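Long-range contact in phosphoheptose isomerase (Neisseria gonorrhoeae, PDB 5I01), which probably isomerises sedoheptulose 7-phosphate to D-glycero-D-manno-heptose 7-phosphate, the first step of heptose biosynthesis, as a zinc-binding homotetramer: residues A[48-62]-A[77-89]. The protein carries 1 engineered substitution. Numbering follows the deposited sequence.
Sequences KILACGNGGSAADAQ and MELAAVALTTDTS
T85 fills the angle between strand 49-52 and the start of helix 56-69. Its CB faces the small A58, 4.0 Å from CB of that alanine, and its two branches part from there. With OG1 between the backbone N and the carbonyl carbon (chi1 57°), CG2 lies anti to the carbonyl carbon and reaches G53, 3.3 Å from the O of that glycine. Threonine suits this place: CB and CG2 pack against A58 and the G53 backbone, while the hydroxyl gives a weak hydrogen bond to the helix carbonyl A58 O.

Before T85 the two strands run parallel, their axes 20° apart. I49 and A51 bond through N and O to A80, V82 and L84, ending in a nearly straight A51 O to L84 N bond of 2.8 Å. On one face L50 and V82 present aliphatic surface to each other, L50 CD2 4.1 Å from V82 CB, and V82 also to L111. The other face carries I49, A51, A81 and A83; the alanines let the helix come close, with A83 CB 3.8 Å from Q62 CA. The Q62 side chain slants across T86, Q62 OE1 3.7 Å from T86 CG2, and its amide suits the subunit interface, NE2 bonding to T88 OG1 of the second subunit.

Strand 49-52, the turn holding the predicted substrate residues N54, G55 and G56, and the helix with strand 81-83, the outermost within this chain, form the beta-alpha-beta unit of the Rossmann-like SIS fold.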
loop_
_atom_site.group_PDB
_atom_site.type_symbol
_atom_site.label_atom_id
_atom_site.label_comp_id
_atom_site.label_asym_id
_atom_site.label_seq_id
_atom_site.Cartn_x
_atom_site.Cartn_y
_atom_site.Cartn_z
ATOM N N LYS A 48 10.224 19.409 1.560
ATOM C CA LYS A 48 9.127 18.448 1.441
ATOM C C LYS A 48 8.457 18.169 2.784
ATOM O O LYS A 48 9.027 18.439 3.834
ATOM C CB LYS A 48 9.605 17.150 0.772
ATOM C CG LYS A 48 10.704 16.388 1.486
ATOM C CD LYS A 48 11.256 15.294 0.565
ATOM C CE LYS A 48 12.395 14.514 1.189
ATOM N NZ LYS A 48 13.522 15.391 1.619
ATOM N N ILE A 49 7.225 17.659 2.721
ATOM C CA ILE A 49 6.454 17.278 3.898
ATOM C C ILE A 49 6.337 15.756 3.975
ATOM O O ILE A 49 5.889 15.123 3.032
ATOM C CB ILE A 49 5.031 17.896 3.894
ATOM C CG1 ILE A 49 5.103 19.424 3.730
ATOM C CG2 ILE A 49 4.287 17.547 5.179
ATOM C CD1 ILE A 49 4.755 19.908 2.350
ATOM N N LEU A 50 6.740 15.186 5.112
ATOM C CA LEU A 50 6.519 13.779 5.425
ATOM C C LEU A 50 5.321 13.668 6.365
ATOM O O LEU A 50 5.201 14.468 7.290
ATOM C CB LEU A 50 7.757 13.187 6.087
ATOM C CG LEU A 50 9.086 13.458 5.381
ATOM C CD1 LEU A 50 10.206 12.732 6.120
ATOM C CD2 LEU A 50 9.035 13.027 3.922
ATOM N N ALA A 51 4.443 12.691 6.124
ATOM C CA ALA A 51 3.276 12.450 6.982
ATOM C C ALA A 51 3.310 11.031 7.520
ATOM O O ALA A 51 3.724 10.114 6.810
ATOM C CB ALA A 51 1.993 12.688 6.216
ATOM N N CYS A 52 2.895 10.852 8.772
ATOM C CA CYS A 52 2.750 9.515 9.341
ATOM C C CYS A 52 1.662 9.426 10.424
ATOM O O CYS A 52 1.260 10.439 11.012
ATOM C CB CYS A 52 4.083 9.035 9.905
ATOM S SG CYS A 52 4.554 9.824 11.455
ATOM N N GLY A 53 1.219 8.197 10.685
ATOM C CA GLY A 53 0.160 7.923 11.647
ATOM C C GLY A 53 -0.260 6.466 11.587
ATOM O O GLY A 53 0.162 5.757 10.669
ATOM N N ASN A 54 -1.068 6.026 12.562
ATOM C CA ASN A 54 -1.567 4.632 12.636
ATOM C C ASN A 54 -3.073 4.505 12.403
ATOM O O ASN A 54 -3.837 5.404 12.758
ATOM C CB ASN A 54 -1.248 4.014 14.012
ATOM C CG ASN A 54 0.244 3.890 14.269
ATOM O OD1 ASN A 54 0.963 3.251 13.504
ATOM N ND2 ASN A 54 0.713 4.499 15.347
ATOM N N GLY A 55 -3.502 3.375 11.840
ATOM C CA GLY A 55 -4.932 3.065 11.694
ATOM C C GLY A 55 -5.651 4.021 10.766
ATOM O O GLY A 55 -5.251 4.204 9.614
ATOM N N GLY A 56 -6.708 4.649 11.266
ATOM C CA GLY A 56 -7.388 5.715 10.526
ATOM C C GLY A 56 -6.470 6.882 10.192
ATOM O O GLY A 56 -6.665 7.568 9.190
ATOM N N SER A 57 -5.463 7.108 11.024
ATOM C CA SER A 57 -4.500 8.173 10.775
ATOM C C SER A 57 -3.499 7.840 9.679
ATOM O O SER A 57 -2.884 8.756 9.123
ATOM C CB SER A 57 -3.758 8.524 12.052
ATOM O OG SER A 57 -4.678 8.793 13.096
ATOM N N ALA A 58 -3.313 6.551 9.383
ATOM C CA ALA A 58 -2.474 6.127 8.257
ATOM C C ALA A 58 -3.185 6.461 6.972
ATOM O O ALA A 58 -2.573 6.954 6.044
ATOM C CB ALA A 58 -2.167 4.634 8.323
ATOM N N ALA A 59 -4.484 6.181 6.939
ATOM C CA ALA A 59 -5.370 6.625 5.866
ATOM C C ALA A 59 -5.331 8.145 5.684
ATOM O O ALA A 59 -5.259 8.625 4.561
ATOM C CB ALA A 59 -6.802 6.161 6.124
ATOM N N ASP A 60 -5.361 8.895 6.779
ATOM C CA ASP A 60 -5.274 10.356 6.705
ATOM C C ASP A 60 -3.937 10.843 6.142
ATOM O O ASP A 60 -3.909 11.772 5.359
ATOM C CB ASP A 60 -5.543 10.991 8.076
ATOM C CG ASP A 60 -6.993 10.797 8.542
ATOM O OD1 ASP A 60 -7.809 10.229 7.775
ATOM O OD2 ASP A 60 -7.319 11.207 9.681
ATOM N N ALA A 61 -2.843 10.195 6.519
ATOM C CA ALA A 61 -1.531 10.571 6.019
ATOM C C ALA A 61 -1.457 10.431 4.504
ATOM O O ALA A 61 -0.981 11.351 3.830
ATOM C CB ALA A 61 -0.438 9.741 6.681
ATOM N N GLN A 62 -1.930 9.304 3.965
ATOM C CA GLN A 62 -1.853 9.082 2.513
ATOM C C GLN A 62 -2.886 9.908 1.736
ATOM O O GLN A 62 -2.649 10.230 0.581
ATOM C CB GLN A 62 -1.865 7.581 2.142
ATOM C CG GLN A 62 -3.185 6.830 2.231
ATOM C CD GLN A 62 -3.072 5.418 1.661
ATOM O OE1 GLN A 62 -2.202 4.630 2.066
ATOM N NE2 GLN A 62 -3.946 5.092 0.714
ATOM N N MET A 77 -0.174 22.600 -9.860
ATOM C CA MET A 77 1.141 21.955 -9.885
ATOM C C MET A 77 1.357 20.986 -8.709
ATOM O O MET A 77 0.694 21.083 -7.670
ATOM C CB MET A 77 2.279 23.005 -9.943
ATOM C CG MET A 77 2.717 23.639 -8.610
ATOM S SD MET A 77 4.286 24.563 -8.675
ATOM C CE MET A 77 5.449 23.320 -9.263
ATOM N N GLU A 78 2.335 20.098 -8.877
ATOM C CA GLU A 78 2.586 18.983 -7.950
ATOM C C GLU A 78 3.550 19.388 -6.816
ATOM O O GLU A 78 4.601 19.967 -7.076
ATOM C CB GLU A 78 3.128 17.773 -8.723
ATOM C CG GLU A 78 2.271 17.335 -9.916
ATOM C CD GLU A 78 2.680 17.930 -11.271
ATOM O OE1 GLU A 78 3.464 18.913 -11.336
ATOM O OE2 GLU A 78 2.197 17.401 -12.301
ATOM N N LEU A 79 3.178 19.081 -5.571
ATOM C CA LEU A 79 3.902 19.524 -4.365
ATOM C C LEU A 79 4.610 18.357 -3.683
ATOM O O LEU A 79 4.114 17.227 -3.700
ATOM C CB LEU A 79 2.922 20.151 -3.375
ATOM C CG LEU A 79 2.162 21.380 -3.868
ATOM C CD1 LEU A 79 1.022 21.742 -2.919
ATOM C CD2 LEU A 79 3.119 22.555 -4.049
ATOM N N ALA A 80 5.741 18.641 -3.047
ATOM C CA ALA A 80 6.573 17.595 -2.445
ATOM C C ALA A 80 5.985 17.088 -1.129
ATOM O O ALA A 80 6.124 17.738 -0.087
ATOM C CB ALA A 80 7.999 18.101 -2.236
ATOM N N ALA A 81 5.319 15.933 -1.185
ATOM C CA ALA A 81 4.783 15.303 0.017
ATOM C C ALA A 81 4.747 13.781 -0.099
ATOM O O ALA A 81 4.225 13.249 -1.083
ATOM C CB ALA A 81 3.403 15.842 0.330
ATOM N N VAL A 82 5.304 13.101 0.914
ATOM C CA VAL A 82 5.399 11.639 0.972
ATOM C C VAL A 82 4.726 11.133 2.260
ATOM O O VAL A 82 5.054 11.580 3.349
ATOM C CB VAL A 82 6.882 11.181 0.961
ATOM C CG1 VAL A 82 6.996 9.657 0.927
ATOM C CG2 VAL A 82 7.629 11.786 -0.222
ATOM N N ALA A 83 3.788 10.207 2.145
ATOM C CA ALA A 83 3.268 9.528 3.322
ATOM C C ALA A 83 4.239 8.407 3.649
ATOM O O ALA A 83 4.639 7.668 2.763
ATOM C CB ALA A 83 1.880 8.968 3.044
ATOM N N LEU A 84 4.602 8.271 4.919
ATOM C CA LEU A 84 5.509 7.205 5.364
ATOM C C LEU A 84 4.780 5.916 5.748
ATOM O O LEU A 84 5.383 5.005 6.309
ATOM C CB LEU A 84 6.328 7.688 6.558
ATOM C CG LEU A 84 7.093 8.996 6.395
ATOM C CD1 LEU A 84 7.812 9.294 7.696
ATOM C CD2 LEU A 84 8.080 8.932 5.240
ATOM N N THR A 85 3.502 5.817 5.408
ATOM C CA THR A 85 2.651 4.709 5.835
ATOM C C THR A 85 2.232 3.807 4.672
ATOM O O THR A 85 1.320 3.032 4.835
ATOM C CB THR A 85 1.370 5.269 6.513
ATOM O OG1 THR A 85 0.680 6.137 5.608
ATOM C CG2 THR A 85 1.720 6.060 7.766
ATOM N N THR A 86 2.889 3.910 3.515
ATOM C CA THR A 86 2.464 3.209 2.295
ATOM C C THR A 86 3.367 2.034 1.874
ATOM O O THR A 86 2.862 1.023 1.357
ATOM C CB THR A 86 2.388 4.172 1.092
ATOM O OG1 THR A 86 3.659 4.785 0.879
ATOM C CG2 THR A 86 1.341 5.248 1.299
ATOM N N ASP A 87 4.684 2.170 2.044
ATOM C CA ASP A 87 5.627 1.104 1.640
ATOM C C ASP A 87 5.571 -0.078 2.621
ATOM O O ASP A 87 6.164 -0.042 3.710
ATOM C CB ASP A 87 7.077 1.629 1.500
ATOM C CG ASP A 87 8.000 0.643 0.757
ATOM O OD1 ASP A 87 7.577 -0.502 0.490
ATOM O OD2 ASP A 87 9.159 1.010 0.443
ATOM N N THR A 88 4.869 -1.128 2.206
ATOM C CA THR A 88 4.632 -2.276 3.073
ATOM C C THR A 88 5.881 -3.123 3.251
ATOM O O THR A 88 6.032 -3.760 4.272
ATOM C CB THR A 88 3.486 -3.161 2.570
ATOM O OG1 THR A 88 3.798 -3.672 1.274
ATOM C CG2 THR A 88 2.188 -2.380 2.501
ATOM N N SER A 89 6.777 -3.131 2.275
ATOM C CA SER A 89 8.070 -3.795 2.463
ATOM C C SER A 89 8.907 -3.110 3.547
ATOM O O SER A 89 9.570 -3.796 4.323
ATOM C CB SER A 89 8.837 -3.909 1.149
ATOM O OG SER A 89 8.169 -4.806 0.266
#